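Local atomic coordinates of Exo-poly-alpha-D-galacturonosidase (Thermotoga maritima, PDB entry 3JUR), a protein that probably hydrolyses polygalacturonate, the backbone of pectin, from its chain ends as a hyperthermoactive exopolygalacturonase of glycosyl hydrolase family 28. Residues I208-W214 against S232-N238; P144-K148 against P158-E162; I301-M305 against K329-R334; I251-D257 against R286-S292; E20-P24 against E123-I127. All coordinates share one frame. Residues are numbered along the deposited sequence.

Contact 1: I208-W214 against S232-N238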
# COMPACT_ATOMS: atom_id res chain seq x y z
N ILE D 208 -2.96 -18.43 39.34
CA ILE D 208 -3.73 -17.55 40.24
C ILE D 208 -5.12 -17.27 39.69
O ILE D 208 -5.26 -16.75 38.58
CB ILE D 208 -3.00 -16.21 40.51
CG1 ILE D 208 -1.65 -16.46 41.21
CG2 ILE D 208 -3.87 -15.26 41.34
CD1 ILE D 208 -0.73 -15.27 41.20
N ILE D 209 -6.14 -17.62 40.49
CA ILE D 209 -7.56 -17.50 40.14
C ILE D 209 -8.38 -16.78 41.23
O ILE D 209 -7.96 -16.70 42.40
CB ILE D 209 -8.22 -18.89 39.85
CG1 ILE D 209 -8.19 -19.80 41.09
CG2 ILE D 209 -7.55 -19.59 38.66
CD1 ILE D 209 -8.85 -21.16 40.88
N ASN D 210 -9.55 -16.26 40.83
CA ASN D 210 -10.53 -15.68 41.75
C ASN D 210 -9.90 -14.65 42.69
O ASN D 210 -10.02 -14.74 43.92
CB ASN D 210 -11.25 -16.77 42.58
CG ASN D 210 -11.81 -17.90 41.73
OD1 ASN D 210 -12.50 -17.69 40.73
ND2 ASN D 210 -11.53 -19.13 42.14
N SER D 211 -9.21 -13.67 42.11
CA SER D 211 -8.53 -12.63 42.88
C SER D 211 -9.52 -11.56 43.36
O SER D 211 -10.41 -11.15 42.59
CB SER D 211 -7.43 -11.99 42.05
OG SER D 211 -6.81 -10.92 42.74
N PRO D 212 -9.38 -11.12 44.63
CA PRO D 212 -10.22 -10.04 45.15
C PRO D 212 -10.08 -8.77 44.32
O PRO D 212 -11.09 -8.13 44.00
CB PRO D 212 -9.67 -9.83 46.57
CG PRO D 212 -9.13 -11.17 46.95
CD PRO D 212 -8.53 -11.71 45.67
N MET D 213 -8.84 -8.44 43.97
CA MET D 213 -8.49 -7.24 43.22
C MET D 213 -7.17 -7.51 42.47
O MET D 213 -7.10 -8.46 41.68
CB MET D 213 -8.41 -6.04 44.17
CG MET D 213 -8.47 -4.69 43.47
SD MET D 213 -8.77 -3.36 44.64
CE MET D 213 -8.34 -1.93 43.64
N TRP D 214 -6.11 -6.72 42.71
CA TRP D 214 -4.84 -6.90 41.98
C TRP D 214 -4.18 -8.22 42.38
O TRP D 214 -4.16 -8.59 43.56
CB TRP D 214 -3.87 -5.74 42.21
CG TRP D 214 -4.39 -4.37 41.84
CD1 TRP D 214 -5.58 -4.06 41.26
CD2 TRP D 214 -3.69 -3.12 42.00
NE1 TRP D 214 -5.68 -2.70 41.06
CE2 TRP D 214 -4.53 -2.10 41.51
CE3 TRP D 214 -2.43 -2.77 42.52
CZ2 TRP D 214 -4.16 -0.75 41.52
CZ3 TRP D 214 -2.06 -1.43 42.53
CH2 TRP D 214 -2.92 -0.43 42.03
N SER D 232 -5.42 -16.05 35.77
CA SER D 232 -6.73 -16.25 35.16
C SER D 232 -7.81 -15.78 36.12
O SER D 232 -8.34 -16.56 36.92
CB SER D 232 -6.92 -17.72 34.80
OG SER D 232 -8.19 -17.93 34.22
N SER D 233 -8.13 -14.49 36.04
CA SER D 233 -9.10 -13.85 36.94
C SER D 233 -9.65 -12.61 36.27
O SER D 233 -8.91 -11.66 35.99
CB SER D 233 -8.43 -13.49 38.27
OG SER D 233 -9.39 -13.28 39.28
N THR D 234 -10.95 -12.60 36.01
CA THR D 234 -11.55 -11.56 35.17
C THR D 234 -12.55 -10.64 35.88
O THR D 234 -13.40 -10.01 35.23
CB THR D 234 -12.17 -12.16 33.89
OG1 THR D 234 -13.12 -13.18 34.26
CG2 THR D 234 -11.08 -12.77 33.00
N GLY D 235 -12.43 -10.55 37.20
CA GLY D 235 -13.28 -9.66 38.00
C GLY D 235 -12.89 -8.19 37.93
O GLY D 235 -11.96 -7.82 37.20
N PRO D 236 -13.59 -7.33 38.70
CA PRO D 236 -13.33 -5.89 38.64
C PRO D 236 -11.98 -5.55 39.26
O PRO D 236 -11.68 -5.99 40.38
CB PRO D 236 -14.47 -5.29 39.46
CG PRO D 236 -14.87 -6.37 40.40
CD PRO D 236 -14.65 -7.66 39.68
N ASN D 237 -11.16 -4.82 38.52
CA ASN D 237 -9.82 -4.43 38.97
C ASN D 237 -8.91 -5.64 39.18
O ASN D 237 -8.00 -5.61 40.02
CB ASN D 237 -9.90 -3.56 40.23
CG ASN D 237 -10.84 -2.38 40.07
OD1 ASN D 237 -11.83 -2.24 40.80
ND2 ASN D 237 -10.56 -1.53 39.08
N ASN D 238 -9.15 -6.71 38.42
CA ASN D 238 -8.28 -7.88 38.43
C ASN D 238 -7.04 -7.66 37.56
O ASN D 238 -6.88 -8.32 36.53
CB ASN D 238 -9.04 -9.15 38.01
CG ASN D 238 -9.79 -9.82 39.16
OD1 ASN D 238 -10.40 -10.87 38.98
ND2 ASN D 238 -9.72 -9.23 40.35
O HOH W 1 -10.43 -16.90 38.32

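Contact 2: P144-K148 against P158-E162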
# COMPACT_ATOMS: atom_id res chain seq x y z
N PRO D 144 -18.50 -7.54 45.11
CA PRO D 144 -19.57 -6.56 45.33
C PRO D 144 -19.09 -5.21 45.89
O PRO D 144 -19.75 -4.19 45.68
CB PRO D 144 -20.48 -7.26 46.34
CG PRO D 144 -20.32 -8.69 46.04
CD PRO D 144 -18.88 -8.87 45.62
N TRP D 145 -17.94 -5.20 46.57
CA TRP D 145 -17.40 -3.97 47.15
C TRP D 145 -17.05 -2.90 46.12
O TRP D 145 -16.99 -1.71 46.45
CB TRP D 145 -16.20 -4.28 48.06
CG TRP D 145 -16.57 -4.98 49.34
CD1 TRP D 145 -17.79 -5.52 49.68
CD2 TRP D 145 -15.70 -5.25 50.45
NE1 TRP D 145 -17.73 -6.10 50.93
CE2 TRP D 145 -16.47 -5.95 51.43
CE3 TRP D 145 -14.35 -4.97 50.72
CZ2 TRP D 145 -15.93 -6.36 52.65
CZ3 TRP D 145 -13.82 -5.39 51.94
CH2 TRP D 145 -14.61 -6.07 52.89
N LYS D 146 -16.82 -3.32 44.87
CA LYS D 146 -16.54 -2.39 43.76
C LYS D 146 -17.69 -1.43 43.48
O LYS D 146 -17.47 -0.25 43.17
CB LYS D 146 -16.15 -3.17 42.50
CG LYS D 146 -15.99 -2.33 41.22
CD LYS D 146 -14.89 -1.27 41.35
CE LYS D 146 -14.93 -0.30 40.18
NZ LYS D 146 -13.98 0.84 40.39
N GLY D 147 -18.92 -1.93 43.57
CA GLY D 147 -20.11 -1.10 43.35
C GLY D 147 -20.78 -1.32 42.00
O GLY D 147 -21.67 -0.55 41.62
N LYS D 148 -20.36 -2.36 41.28
CA LYS D 148 -20.92 -2.71 39.98
C LYS D 148 -21.89 -3.88 40.06
O LYS D 148 -21.57 -4.91 40.67
CB LYS D 148 -19.79 -3.05 39.00
CG LYS D 148 -19.15 -1.85 38.33
CD LYS D 148 -18.09 -2.31 37.36
CE LYS D 148 -17.68 -1.20 36.41
NZ LYS D 148 -16.53 -1.65 35.58
N PRO D 158 -23.45 -1.30 50.69
CA PRO D 158 -22.20 -0.53 50.69
C PRO D 158 -21.23 -0.85 49.54
O PRO D 158 -21.31 -1.92 48.93
CB PRO D 158 -21.54 -0.92 52.02
CG PRO D 158 -22.28 -2.15 52.48
CD PRO D 158 -23.66 -1.97 51.99
N ASN D 159 -20.34 0.09 49.28
CA ASN D 159 -19.24 -0.09 48.34
C ASN D 159 -18.04 0.79 48.71
O ASN D 159 -18.10 1.54 49.69
CB ASN D 159 -19.69 0.14 46.89
CG ASN D 159 -20.28 1.52 46.67
OD1 ASN D 159 -19.60 2.53 46.79
ND2 ASN D 159 -21.56 1.56 46.33
N GLN D 160 -16.97 0.70 47.91
CA GLN D 160 -15.70 1.35 48.19
C GLN D 160 -15.69 2.88 48.03
O GLN D 160 -14.80 3.55 48.57
CB GLN D 160 -14.59 0.75 47.30
CG GLN D 160 -14.84 0.89 45.81
CD GLN D 160 -13.68 0.39 44.97
OE1 GLN D 160 -13.24 -0.76 45.10
NE2 GLN D 160 -13.18 1.25 44.08
N GLN D 161 -16.66 3.42 47.29
CA GLN D 161 -16.64 4.83 46.85
C GLN D 161 -16.40 5.90 47.94
O GLN D 161 -15.60 6.82 47.73
CB GLN D 161 -17.89 5.17 46.03
CG GLN D 161 -17.84 4.61 44.60
CD GLN D 161 -19.19 4.60 43.92
OE1 GLN D 161 -19.93 5.58 43.95
NE2 GLN D 161 -19.52 3.48 43.28
N GLU D 162 -17.07 5.78 49.08
CA GLU D 162 -16.86 6.73 50.18
C GLU D 162 -15.47 6.61 50.80
O GLU D 162 -14.83 7.62 51.09
CB GLU D 162 -17.95 6.61 51.25
CG GLU D 162 -19.31 7.11 50.80
CD GLU D 162 -19.26 8.53 50.27
OE1 GLU D 162 -19.31 9.48 51.08
OE2 GLU D 162 -19.17 8.70 49.03
O HOH W 2 -11.42 0.39 41.87

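Contact 3: I301-M305 against K329-R334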
# COMPACT_ATOMS: atom_id res chain seq x y z
N ILE D 301 1.14 1.69 31.56
CA ILE D 301 1.81 2.56 32.52
C ILE D 301 0.75 3.50 33.12
O ILE D 301 -0.02 4.11 32.38
CB ILE D 301 2.98 3.41 31.89
CG1 ILE D 301 3.84 2.61 30.89
CG2 ILE D 301 3.85 4.02 32.99
CD1 ILE D 301 4.66 1.47 31.47
N GLY D 302 0.71 3.59 34.45
CA GLY D 302 -0.23 4.47 35.15
C GLY D 302 -1.52 3.79 35.58
O GLY D 302 -1.65 2.57 35.46
N SER D 303 -2.51 4.56 36.04
CA SER D 303 -2.46 6.03 36.09
C SER D 303 -1.72 6.55 37.32
O SER D 303 -1.39 7.74 37.40
CB SER D 303 -3.87 6.60 36.11
OG SER D 303 -4.47 6.41 37.38
N GLU D 304 -1.47 5.66 38.28
CA GLU D 304 -0.76 6.04 39.49
C GLU D 304 0.74 6.00 39.18
O GLU D 304 1.42 5.04 39.49
CB GLU D 304 -1.12 5.11 40.65
CG GLU D 304 -2.62 5.03 40.95
CD GLU D 304 -3.31 3.84 40.29
OE1 GLU D 304 -2.90 3.40 39.19
OE2 GLU D 304 -4.29 3.33 40.88
N MET D 305 1.24 7.07 38.57
CA MET D 305 2.64 7.15 38.19
C MET D 305 3.30 8.43 38.74
O MET D 305 4.29 8.91 38.19
CB MET D 305 2.80 7.06 36.66
CG MET D 305 1.76 7.84 35.84
SD MET D 305 1.59 9.57 36.35
CE MET D 305 2.95 10.29 35.44
N LYS D 329 -1.46 6.10 30.87
CA LYS D 329 -2.54 6.87 31.49
C LYS D 329 -2.00 7.79 32.57
O LYS D 329 -1.23 7.37 33.43
CB LYS D 329 -3.55 5.95 32.20
CG LYS D 329 -3.90 4.66 31.52
CD LYS D 329 -4.96 3.90 32.31
CE LYS D 329 -4.34 3.00 33.37
NZ LYS D 329 -5.35 2.05 33.93
N THR D 330 -2.44 9.05 32.54
CA THR D 330 -2.10 10.03 33.57
C THR D 330 -3.06 11.22 33.45
O THR D 330 -3.89 11.26 32.55
CB THR D 330 -0.64 10.50 33.45
OG1 THR D 330 -0.31 11.36 34.55
CG2 THR D 330 -0.40 11.24 32.12
N ASN D 331 -2.94 12.17 34.37
CA ASN D 331 -3.66 13.44 34.30
C ASN D 331 -2.93 14.53 35.09
O ASN D 331 -1.89 14.25 35.70
CB ASN D 331 -5.11 13.29 34.76
CG ASN D 331 -5.23 12.81 36.20
OD1 ASN D 331 -4.44 13.18 37.07
ND2 ASN D 331 -6.24 11.99 36.47
N SER D 332 -3.47 15.75 35.10
CA SER D 332 -2.79 16.87 35.76
C SER D 332 -2.94 16.92 37.30
O SER D 332 -2.49 17.88 37.93
CB SER D 332 -3.16 18.21 35.10
OG SER D 332 -4.56 18.43 35.11
N ARG D 333 -3.57 15.91 37.90
CA ARG D 333 -3.50 15.75 39.36
C ARG D 333 -2.25 14.94 39.74
O ARG D 333 -1.84 14.97 40.90
CB ARG D 333 -4.73 15.03 39.93
CG ARG D 333 -6.05 15.29 39.23
CD ARG D 333 -6.99 16.13 40.05
NE ARG D 333 -7.74 15.34 41.02
CZ ARG D 333 -9.00 15.59 41.38
NH1 ARG D 333 -9.67 16.60 40.85
NH2 ARG D 333 -9.59 14.81 42.29
N ARG D 334 -1.67 14.22 38.78
CA ARG D 334 -0.64 13.21 39.06
C ARG D 334 0.78 13.73 39.20
O ARG D 334 1.55 13.20 39.99
CB ARG D 334 -0.63 12.11 37.99
CG ARG D 334 -1.88 11.24 37.92
CD ARG D 334 -1.98 10.25 39.08
NE ARG D 334 -3.10 9.35 38.83
CZ ARG D 334 -4.37 9.64 39.09
NH1 ARG D 334 -4.71 10.80 39.64
NH2 ARG D 334 -5.32 8.75 38.79
O HOH W 3 -5.20 3.58 37.01

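Contact 4: I251-D257 against R286-S292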
# COMPACT_ATOMS: atom_id res chain seq x y z
N ILE D 251 9.67 -9.87 34.25
CA ILE D 251 8.42 -10.61 34.08
C ILE D 251 8.54 -11.31 32.74
O ILE D 251 8.61 -10.66 31.69
CB ILE D 251 7.17 -9.68 34.05
CG1 ILE D 251 7.07 -8.84 35.33
CG2 ILE D 251 5.90 -10.50 33.82
CD1 ILE D 251 6.12 -7.63 35.23
N GLU D 252 8.60 -12.64 32.77
CA GLU D 252 8.85 -13.41 31.55
C GLU D 252 8.09 -14.73 31.53
O GLU D 252 7.80 -15.32 32.58
CB GLU D 252 10.36 -13.64 31.35
CG GLU D 252 11.03 -14.57 32.36
CD GLU D 252 12.47 -14.93 31.97
OE1 GLU D 252 13.00 -14.36 30.98
OE2 GLU D 252 13.08 -15.79 32.65
N LYS D 253 7.75 -15.18 30.32
CA LYS D 253 7.14 -16.50 30.10
C LYS D 253 5.82 -16.73 30.85
O LYS D 253 5.45 -17.87 31.12
CB LYS D 253 8.16 -17.62 30.42
CG LYS D 253 9.18 -17.88 29.32
CD LYS D 253 8.66 -18.95 28.35
CE LYS D 253 9.06 -18.65 26.90
NZ LYS D 253 10.46 -19.04 26.61
N CYS D 254 5.12 -15.64 31.18
CA CYS D 254 3.84 -15.73 31.89
C CYS D 254 2.64 -15.75 30.94
O CYS D 254 2.72 -15.25 29.81
CB CYS D 254 3.70 -14.58 32.90
SG CYS D 254 5.00 -14.50 34.18
N ARG D 255 1.53 -16.31 31.42
CA ARG D 255 0.25 -16.33 30.71
C ARG D 255 -0.79 -15.52 31.49
O ARG D 255 -0.92 -15.68 32.71
CB ARG D 255 -0.24 -17.77 30.53
CG ARG D 255 -1.72 -17.88 30.15
CD ARG D 255 -1.93 -18.06 28.65
NE ARG D 255 -2.21 -19.47 28.35
CZ ARG D 255 -3.38 -19.95 27.97
NH1 ARG D 255 -4.43 -19.16 27.79
NH2 ARG D 255 -3.50 -21.26 27.75
N PHE D 256 -1.53 -14.66 30.79
CA PHE D 256 -2.50 -13.74 31.40
C PHE D 256 -3.89 -13.79 30.76
O PHE D 256 -4.02 -13.71 29.53
CB PHE D 256 -2.04 -12.28 31.28
CG PHE D 256 -0.72 -11.99 31.91
CD1 PHE D 256 -0.65 -11.52 33.22
CD2 PHE D 256 0.46 -12.12 31.18
CE1 PHE D 256 0.58 -11.23 33.81
CE2 PHE D 256 1.69 -11.82 31.75
CZ PHE D 256 1.76 -11.39 33.07
N ASP D 257 -4.90 -13.88 31.61
CA ASP D 257 -6.27 -13.55 31.28
C ASP D 257 -6.78 -12.70 32.45
O ASP D 257 -7.02 -13.22 33.55
CB ASP D 257 -7.10 -14.82 31.12
CG ASP D 257 -8.52 -14.55 30.62
OD1 ASP D 257 -8.87 -13.38 30.34
OD2 ASP D 257 -9.28 -15.52 30.51
N ARG D 286 9.14 -9.62 29.06
CA ARG D 286 9.47 -10.32 27.81
C ARG D 286 8.90 -11.73 27.71
O ARG D 286 8.70 -12.41 28.73
CB ARG D 286 11.00 -10.34 27.61
CG ARG D 286 11.73 -11.19 28.64
CD ARG D 286 13.23 -11.15 28.44
NE ARG D 286 13.90 -12.18 29.21
CZ ARG D 286 15.22 -12.35 29.27
NH1 ARG D 286 16.02 -11.52 28.62
NH2 ARG D 286 15.73 -13.33 30.00
N ASP D 287 8.67 -12.17 26.47
CA ASP D 287 8.24 -13.55 26.17
C ASP D 287 6.94 -13.97 26.88
O ASP D 287 6.78 -15.15 27.23
CB ASP D 287 9.36 -14.56 26.49
CG ASP D 287 10.69 -14.19 25.87
OD1 ASP D 287 10.74 -13.85 24.66
OD2 ASP D 287 11.71 -14.25 26.59
N ASN D 288 6.04 -13.02 27.11
CA ASN D 288 4.76 -13.30 27.76
C ASN D 288 3.63 -13.47 26.76
O ASN D 288 3.73 -13.04 25.61
CB ASN D 288 4.39 -12.19 28.74
CG ASN D 288 5.42 -12.01 29.82
OD1 ASN D 288 5.55 -12.84 30.72
ND2 ASN D 288 6.15 -10.90 29.75
N LEU D 289 2.55 -14.08 27.23
CA LEU D 289 1.38 -14.33 26.41
C LEU D 289 0.11 -13.89 27.13
O LEU D 289 -0.21 -14.38 28.21
CB LEU D 289 1.29 -15.82 26.03
CG LEU D 289 0.06 -16.31 25.25
CD1 LEU D 289 -0.08 -15.58 23.90
CD2 LEU D 289 0.09 -17.82 25.07
N VAL D 290 -0.59 -12.92 26.53
CA VAL D 290 -1.89 -12.50 27.04
C VAL D 290 -2.95 -12.93 26.02
O VAL D 290 -2.94 -12.46 24.89
CB VAL D 290 -1.96 -10.96 27.27
CG1 VAL D 290 -3.33 -10.55 27.89
CG2 VAL D 290 -0.80 -10.48 28.14
N ILE D 291 -3.84 -13.83 26.41
CA ILE D 291 -5.02 -14.12 25.59
C ILE D 291 -6.23 -13.78 26.44
O ILE D 291 -6.62 -14.55 27.33
CB ILE D 291 -5.08 -15.59 25.08
CG1 ILE D 291 -3.80 -15.95 24.32
CG2 ILE D 291 -6.34 -15.80 24.22
CD1 ILE D 291 -3.71 -17.44 23.92
N SER D 292 -6.79 -12.61 26.19
CA SER D 292 -7.73 -12.03 27.14
C SER D 292 -8.62 -10.95 26.52
O SER D 292 -8.22 -9.80 26.37
CB SER D 292 -6.96 -11.45 28.33
OG SER D 292 -7.84 -10.98 29.33
O HOH W 4 15.46 -16.42 31.49
O HOH W 5 -4.93 -16.63 28.75

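Contact 5: E20-P24 against E123-I127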
# COMPACT_ATOMS: atom_id res chain seq x y z
N GLU D 20 17.72 -14.81 41.09
CA GLU D 20 16.95 -15.66 42.00
C GLU D 20 17.42 -15.55 43.45
O GLU D 20 18.62 -15.45 43.71
CB GLU D 20 17.07 -17.12 41.58
CG GLU D 20 16.21 -17.54 40.41
CD GLU D 20 16.32 -19.04 40.13
OE1 GLU D 20 16.41 -19.84 41.10
OE2 GLU D 20 16.33 -19.41 38.94
N PRO D 21 16.47 -15.57 44.42
CA PRO D 21 16.86 -15.56 45.83
C PRO D 21 17.50 -16.88 46.27
O PRO D 21 17.06 -17.95 45.84
CB PRO D 21 15.52 -15.36 46.56
CG PRO D 21 14.48 -15.85 45.60
CD PRO D 21 15.01 -15.50 44.24
N GLN D 22 18.54 -16.79 47.08
CA GLN D 22 19.07 -17.97 47.76
C GLN D 22 18.06 -18.39 48.83
O GLN D 22 17.61 -17.57 49.63
CB GLN D 22 20.44 -17.70 48.39
CG GLN D 22 21.63 -17.77 47.42
CD GLN D 22 21.86 -19.16 46.85
OE1 GLN D 22 22.15 -20.11 47.58
NE2 GLN D 22 21.76 -19.28 45.53
N ILE D 23 17.70 -19.66 48.81
CA ILE D 23 16.80 -20.24 49.81
C ILE D 23 17.53 -21.40 50.47
O ILE D 23 17.97 -22.32 49.78
CB ILE D 23 15.46 -20.74 49.16
CG1 ILE D 23 14.70 -19.60 48.46
CG2 ILE D 23 14.59 -21.46 50.19
CD1 ILE D 23 14.15 -18.50 49.38
N PRO D 24 17.69 -21.35 51.81
CA PRO D 24 18.39 -22.40 52.56
C PRO D 24 17.93 -23.81 52.18
O PRO D 24 16.74 -24.03 51.94
CB PRO D 24 18.02 -22.09 54.01
CG PRO D 24 17.79 -20.63 54.04
CD PRO D 24 17.19 -20.28 52.70
N GLU D 123 13.34 -10.29 52.93
CA GLU D 123 14.42 -10.51 51.99
C GLU D 123 14.44 -11.99 51.63
O GLU D 123 14.21 -12.85 52.48
CB GLU D 123 15.72 -10.11 52.67
CG GLU D 123 16.95 -10.10 51.80
CD GLU D 123 18.18 -9.67 52.58
OE1 GLU D 123 18.36 -10.13 53.73
OE2 GLU D 123 18.97 -8.86 52.04
N ASN D 124 14.73 -12.30 50.36
CA ASN D 124 14.85 -13.68 49.86
C ASN D 124 13.57 -14.49 50.08
O ASN D 124 13.55 -15.42 50.89
CB ASN D 124 16.06 -14.40 50.48
CG ASN D 124 17.33 -13.57 50.43
OD1 ASN D 124 17.63 -12.92 49.43
ND2 ASN D 124 18.08 -13.58 51.53
N VAL D 125 12.52 -14.12 49.37
CA VAL D 125 11.21 -14.75 49.53
C VAL D 125 10.74 -15.26 48.17
O VAL D 125 10.86 -14.55 47.17
CB VAL D 125 10.19 -13.77 50.18
CG1 VAL D 125 8.81 -14.40 50.24
CG2 VAL D 125 10.64 -13.39 51.59
N ALA D 126 10.23 -16.49 48.13
CA ALA D 126 9.81 -17.09 46.87
C ALA D 126 8.48 -17.82 46.95
O ALA D 126 8.14 -18.40 47.99
CB ALA D 126 10.90 -18.02 46.34
N ILE D 127 7.72 -17.78 45.86
CA ILE D 127 6.55 -18.63 45.69
C ILE D 127 6.75 -19.45 44.42
O ILE D 127 6.85 -18.90 43.33
CB ILE D 127 5.25 -17.80 45.62
CG1 ILE D 127 5.03 -17.02 46.93
CG2 ILE D 127 4.05 -18.70 45.30
CD1 ILE D 127 4.04 -15.87 46.81
O HOH W 6 19.13 -14.14 47.73

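Contact 1: I208-W214 against S232-N238
S232 continues the parallel pairing of two adjacent coils: its N donates to I208 O (2.9 Å, nearly straight). Just beyond, S232 O takes a proton from a water that also binds N210 N, so solvent carries the link on where segment 208-214 turns its corner at N210, whose backbone is left-handed helical (51/54). S233 points across to the other segment, and its OG accepts from S211 N at 2.9 Å while donating to N238 OD1. T234 stays out of reach, and G235 opens a type II turn that closes at N238. N237, third in that turn, packs against M213 (N237 CB to M213 CG 3.7 Å) and puts its O 3.1 Å from W214 CD1, at the edge of the indole. N238 completes the link by giving ND2 to S211 O (3.0 Å), so its amide ties both loops together. N237, N238 and D239 fall where the family 28 signature Asn-Thr-Asp is expected, with Asn for Thr, consistent with a place near the catalytic cleft. Both loops leave the ends of neighbouring beta-helix strands, 207-209 and 224-233; strand 132-134 flanks I209, while R189 bonds P212 O, P236 O and the N237 side chain.

Contact 2: P144-K148 against P158-E162
This is a small surface contact (259 Å² buried) inside the long excursion between strand 132-134 and helix 161-173, where a short 3-10 turn meets the run-in to that helix. The single direct hydrogen bond is backbone to backbone: Q160 N gives to W145 O at 2.8 Å, and N159 CB sits 3.3 Å from the same oxygen. N159 faces the 3-10 turn with its CA-to-CB bond, but its OD1 looks back along its own chain and accepts from Q161 N (3.1 Å), a capping bond just before the turn into the helix. G147 ends the turn, with its N bonded to P144 O. At its backbone angles (103/11) a CB would jam against K146 O, which calls for glycine, and would also sit tightly against N159 CB and Q161 NE2; G147 CA packs 3.8 Å from N159 CB. A water accepts from both K146 NZ and Q160 NE2, while Q160 OE1 is held by R189, which also binds N237 of contact 1. W145 stacks edge-to-face on W142 and Y187. The chemistry is that of a lightly held joint: one backbone bond and close CB packing fix the chain, and lysine ammonium and glutamine amide meet through solvent.

Contact 3: I301-M305 against K329-R334
A cis peptide joins G302 to S303, and it comes straight after a glycine whose backbone angles (94/-170) rule out other residues; a CB there would clash with K329 O. The CA atoms of G302 and S303 both make CA-H...O contacts with K329 O, 3.5 and 3.2 Å away. Before this kink, the parallel pairing of the coils ends with K329 N donating to I301 O (2.9 Å). After it, R334 reaches back with two donors: NE to S303 O (2.7 Å) and NH2 to S303 OG (2.9 Å). M305 SD lies 3.2 Å from T330 OG1 and 3.8 Å from R334 CB. An Asx turn at N331 folds the second loop so that R334 returns to the first. Charges are met outside: K329 with D261, R334 with D270, E304 with K266 and R269. K329 falls where the last residue of the family's Arg-Ile-Lys signature is expected, so this buried, charge-rich network probably lies at the catalytic cleft, its lysine and its arginine each balanced by an aspartate.

Contact 4: I251-D257 against R286-S292
I251 O starts the pairing by accepting from both R286 N (2.9 Å) and N288 ND2 (3.1 Å). E252 lies beside R286, its OE1 taking NE at 2.9 Å in a salt bridge that extends to E11 through R286 NH1. At K253 the chain turns a corner in a left-handed helical conformation (58/24), matched by D287 (57/32) on the next coil; here K253 N makes a weak bond to R286 O, and K253 CA lies 3.2 Å from D287 O. C254 N then gives to N288 OD1 (2.9 Å), so one buried asparagine side chain bridges the corner, and C254 O accepts L289 N. R255 shares a face with L289, and both also pack against a second subunit. F256 N bonds L289 O, while its ring touches V290 on the opposite, inward face (CD2 to CG2 3.7 Å). D257 OD1 ends the run on S292 OG. Parallel strands in register, bending together, with the N288 amide also hydrogen-bonded to N317 on the next coil, are the hallmark of the right-handed parallel beta-helix.

Contact 5: E20-P24 against E123-I127
Van der Waals contact does most of the work here. The P21 ring lies over the corner residue N124, with P21 CB 3.8 Å from N124 CA, and its CG comes within 4.3 Å of A126 CB. I23 bends its CD1 in beside them, 3.5 Å from N124 O and 4.5 Å from A126 CB, while Q22 O rests 3.6 Å from N124 CB. A126 is small enough to leave room for both the proline and the isoleucine. The polar part is indirect: a single water accepts from Q22 N (2.8 Å) and donates to N124 OD1 (2.6 Å). The N124 side chain is hydrogen-bonded along the beta-helix, OD1 to N200 and ND2 to N79 on the two adjacent coils. The piece draped here is the linker between helix 6-16 and strand 27-29, passing over the outer side of strand 125-128. With about 199 Å² buried and no direct polar bond between the segments, at this point the linker meets the strand through shape and one water.

In the fold
Contacts 1, 4 and 5 all reach the large curled sheet of the beta-helix. Contact 4 joins neighbouring coils edge to edge through strand bonds, and it meets contact 1 directly, where S233 N probably bonds D257 O. Contacts 1 and 3 are buried and occupy loops that leave strand ends; there side chains take over from the strand pairing, serine and asparagine in the first, arginine and outside carboxylates in the second, and W214 packs near E304. Contact 2 is at the surface; 4 and 5 are partly buried. Contacts 2 and 5 are small and lean on water; their centres each lie about 21 Å from the chain's centre and about 37 Å apart. Contact 2 still touches contact 1, K146 packing on P236 and N237.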